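PDB 3VPY: FHA domain-containing protein DDL from Arabidopsis thaliana, which probably recognises phosphothreonine on Dicer-like1 through its forkhead-associated (FHA) domain, which presents a conserved phosphothreonine-binding cleft. Local coordinates for residues A[42-46]-A[57-61]. Sequence-based numbering, arbitrary orientation.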
ATOM      1  N   PHE A  42       2.835  -1.719  -9.092  1.00 13.26           N
ATOM      2  CA  PHE A  42       3.190  -0.382  -9.583  1.00 13.42           C
ATOM      3  C   PHE A  42       4.359  -0.509 -10.541  1.00 13.78           C
ATOM      4  O   PHE A  42       5.367  -1.150 -10.228  1.00 14.11           O
ATOM      5  CB  PHE A  42       3.634   0.498  -8.422  1.00 13.29           C
ATOM      6  CG  PHE A  42       2.540   0.762  -7.420  1.00 13.14           C
ATOM      7  CD1 PHE A  42       1.865   1.987  -7.432  1.00 13.68           C
ATOM      8  CD2 PHE A  42       2.169  -0.212  -6.491  1.00 13.83           C
ATOM      9  CE1 PHE A  42       0.838   2.243  -6.504  1.00 15.46           C
ATOM     10  CE2 PHE A  42       1.119   0.011  -5.567  1.00 14.23           C
ATOM     11  CZ  PHE A  42       0.458   1.245  -5.571  1.00 14.71           C
ATOM     12  N   GLY A  43       4.249   0.129 -11.695  1.00 13.22           N
ATOM     13  CA  GLY A  43       5.357   0.085 -12.630  1.00 13.74           C
ATOM     14  C   GLY A  43       5.110   0.858 -13.891  1.00 15.18           C
ATOM     15  O   GLY A  43       3.983   1.292 -14.163  1.00 15.09           O
ATOM     16  N   ARG A  44       6.187   1.050 -14.643  1.00 15.31           N
ATOM     17  CA  ARG A  44       6.118   1.825 -15.889  1.00 17.83           C
ATOM     18  C   ARG A  44       5.467   1.049 -17.037  1.00 18.20           C
ATOM     19  O   ARG A  44       4.961   1.651 -17.999  1.00 18.47           O
ATOM     20  CB  ARG A  44       7.518   2.312 -16.266  1.00 17.53           C
ATOM     21  CG  ARG A  44       7.562   3.703 -16.923  1.00 20.12           C
ATOM     22  CD  ARG A  44       8.983   4.060 -17.375  1.00 19.74           C
ATOM     23  NE  ARG A  44       9.357   3.235 -18.539  1.00 25.09           N
ATOM     24  CZ  ARG A  44      10.175   2.183 -18.503  1.00 24.42           C
ATOM     25  NH1 ARG A  44      10.801   1.826 -17.381  1.00 20.40           N
ATOM     26  NH2 ARG A  44      10.383   1.488 -19.609  1.00 26.04           N
ATOM     27  N   GLU A  45       5.462  -0.281 -16.940  1.00 18.77           N
ATOM     28  CA  GLU A  45       4.909  -1.118 -18.019  1.00 20.21           C
ATOM     29  C   GLU A  45       3.380  -1.210 -17.932  1.00 20.72           C
ATOM     30  O   GLU A  45       2.838  -1.959 -17.136  1.00 19.71           O
ATOM     31  CB  GLU A  45       5.556  -2.505 -18.004  1.00 20.76           C
ATOM     32  CG  GLU A  45       5.084  -3.413 -19.131  1.00 24.65           C
ATOM     33  CD  GLU A  45       5.908  -4.682 -19.246  1.00 30.76           C
ATOM     34  OE1 GLU A  45       6.913  -4.822 -18.513  1.00 32.48           O
ATOM     35  OE2 GLU A  45       5.539  -5.554 -20.066  1.00 32.31           O
ATOM     36  N   ARG A  46       2.697  -0.420 -18.755  1.00 21.89           N
ATOM     37  CA  ARG A  46       1.237  -0.313 -18.685  1.00 23.28           C
ATOM     38  C   ARG A  46       0.504  -1.624 -18.987  1.00 24.31           C
ATOM     39  O   ARG A  46      -0.623  -1.813 -18.520  1.00 25.37           O
ATOM     40  CB  ARG A  46       0.724   0.847 -19.558  1.00 23.61           C
ATOM     41  CG  ARG A  46       1.147   2.202 -19.008  1.00 25.07           C
ATOM     42  CD  ARG A  46       0.429   3.360 -19.683  1.00 30.01           C
ATOM     43  NE  ARG A  46       0.344   4.510 -18.790  1.00 30.83           N
ATOM     44  CZ  ARG A  46      -0.759   4.905 -18.152  1.00 30.53           C
ATOM     45  NH1 ARG A  46      -1.910   4.257 -18.308  1.00 30.78           N
ATOM     46  NH2 ARG A  46      -0.711   5.966 -17.359  1.00 29.52           N
ATOM     47  N   SER A  57      11.979   7.653 -14.438  1.00 13.49           N
ATOM     48  CA  SER A  57      12.928   7.055 -13.461  1.00 14.00           C
ATOM     49  C   SER A  57      12.422   5.723 -12.924  1.00 14.27           C
ATOM     50  O   SER A  57      13.150   5.000 -12.226  1.00 15.16           O
ATOM     51  CB  SER A  57      13.214   8.012 -12.302  1.00 13.96           C
ATOM     52  OG  SER A  57      12.049   8.274 -11.561  1.00 14.07           O
ATOM     53  N   CYS A  58      11.169   5.409 -13.204  1.00 14.17           N
ATOM     54  CA  CYS A  58      10.538   4.203 -12.644  1.00 14.23           C
ATOM     55  C   CYS A  58      10.812   2.946 -13.461  1.00 13.69           C
ATOM     56  O   CYS A  58      10.878   2.986 -14.677  1.00 15.24           O
ATOM     57  CB  CYS A  58       9.036   4.395 -12.549  1.00 13.92           C
ATOM     58  SG  CYS A  58       8.603   5.689 -11.342  1.00 16.62           S
ATOM     59  N   SER A  59      10.931   1.813 -12.778  1.00 13.36           N
ATOM     60  CA  SER A  59      11.199   0.537 -13.462  1.00 13.34           C
ATOM     61  C   SER A  59       9.902  -0.034 -14.041  1.00 13.55           C
ATOM     62  O   SER A  59       8.800   0.371 -13.630  1.00 13.47           O
ATOM     63  CB  SER A  59      11.832  -0.448 -12.468  1.00 14.42           C
ATOM     64  OG  SER A  59      13.028   0.103 -11.876  1.00 14.47           O
ATOM     65  N   LYS A  60      10.026  -0.949 -15.009  1.00 14.08           N
ATOM     66  CA  LYS A  60       8.866  -1.577 -15.654  1.00 15.28           C
ATOM     67  C   LYS A  60       7.912  -2.217 -14.640  1.00 14.97           C
ATOM     68  O   LYS A  60       6.683  -2.043 -14.691  1.00 15.07           O
ATOM     69  CB  LYS A  60       9.359  -2.617 -16.658  1.00 16.69           C
ATOM     70  CG  LYS A  60       9.949  -2.011 -17.929  1.00 18.96           C
ATOM     71  CD  LYS A  60      10.582  -3.081 -18.787  1.00 23.39           C
ATOM     72  CE  LYS A  60       9.658  -3.513 -19.881  1.00 29.34           C
ATOM     73  NZ  LYS A  60      10.461  -4.145 -20.958  1.00 29.87           N
ATOM     74  N   GLN A  61       8.505  -2.953 -13.704  1.00 15.16           N
ATOM     75  CA  GLN A  61       7.816  -3.477 -12.525  1.00 14.98           C
ATOM     76  C   GLN A  61       8.606  -3.009 -11.299  1.00 15.09           C
ATOM     77  O   GLN A  61       9.726  -3.484 -11.031  1.00 15.15           O
ATOM     78  CB  GLN A  61       7.750  -5.012 -12.576  1.00 16.11           C
ATOM     79  CG  GLN A  61       7.026  -5.570 -13.798  1.00 17.30           C
ATOM     80  CD  GLN A  61       6.913  -7.088 -13.772  1.00 18.26           C
ATOM     81  OE1 GLN A  61       6.548  -7.665 -12.755  1.00 20.39           O
ATOM     82  NE2 GLN A  61       7.193  -7.729 -14.905  1.00 21.36           N
TER
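Gly-43 and Arg-44 meet Gln-61 and Lys-60 backbone to backbone, with CA atoms 4.3 Å apart for Gly-43 and Gln-61, while the touching parts run at 90° to each other. Two consecutive amides of 42-46 bond to two consecutive carbonyls: Arg-44 N reaches Ser-59 O at 2.9 Å, tilted from the carbonyl plane, and Glu-45 N meets a lone pair of Lys-60 O at 3.1 Å. Gly-43 CA adds a C-H...O contact to Lys-60 O at 3.2 Å; a CB there would clash with that oxygen.

The Arg-44 side chain, bent at chi3 (71°), brings its guanidinium edge-on to Cys-58 O, with NH1 2.9 Å from that oxygen and the bond lying in both the guanidinium and carbonyl planes. Replacing it with an alanine would probably leave Cys-58 O without this donor and uncover the Lys-60 CG beside NH2. Glu-45, its CG anti to the backbone N, sets OE1 3.3 Å from Lys-60 CE, whereas NZ lies 4.4 Å away, too far for a salt bridge.

These bonds join the end of strand 39-43 to the loop between strands 51-52 and 63-73. The antiparallel pairing of strands 39-43 and 63-73, marked by the backbone bonding of Phe-42 with Ala-63, gives way here to a loop contact with the chains at right angles, in a region that in FHA domains commonly contributes to phosphothreonine recognition.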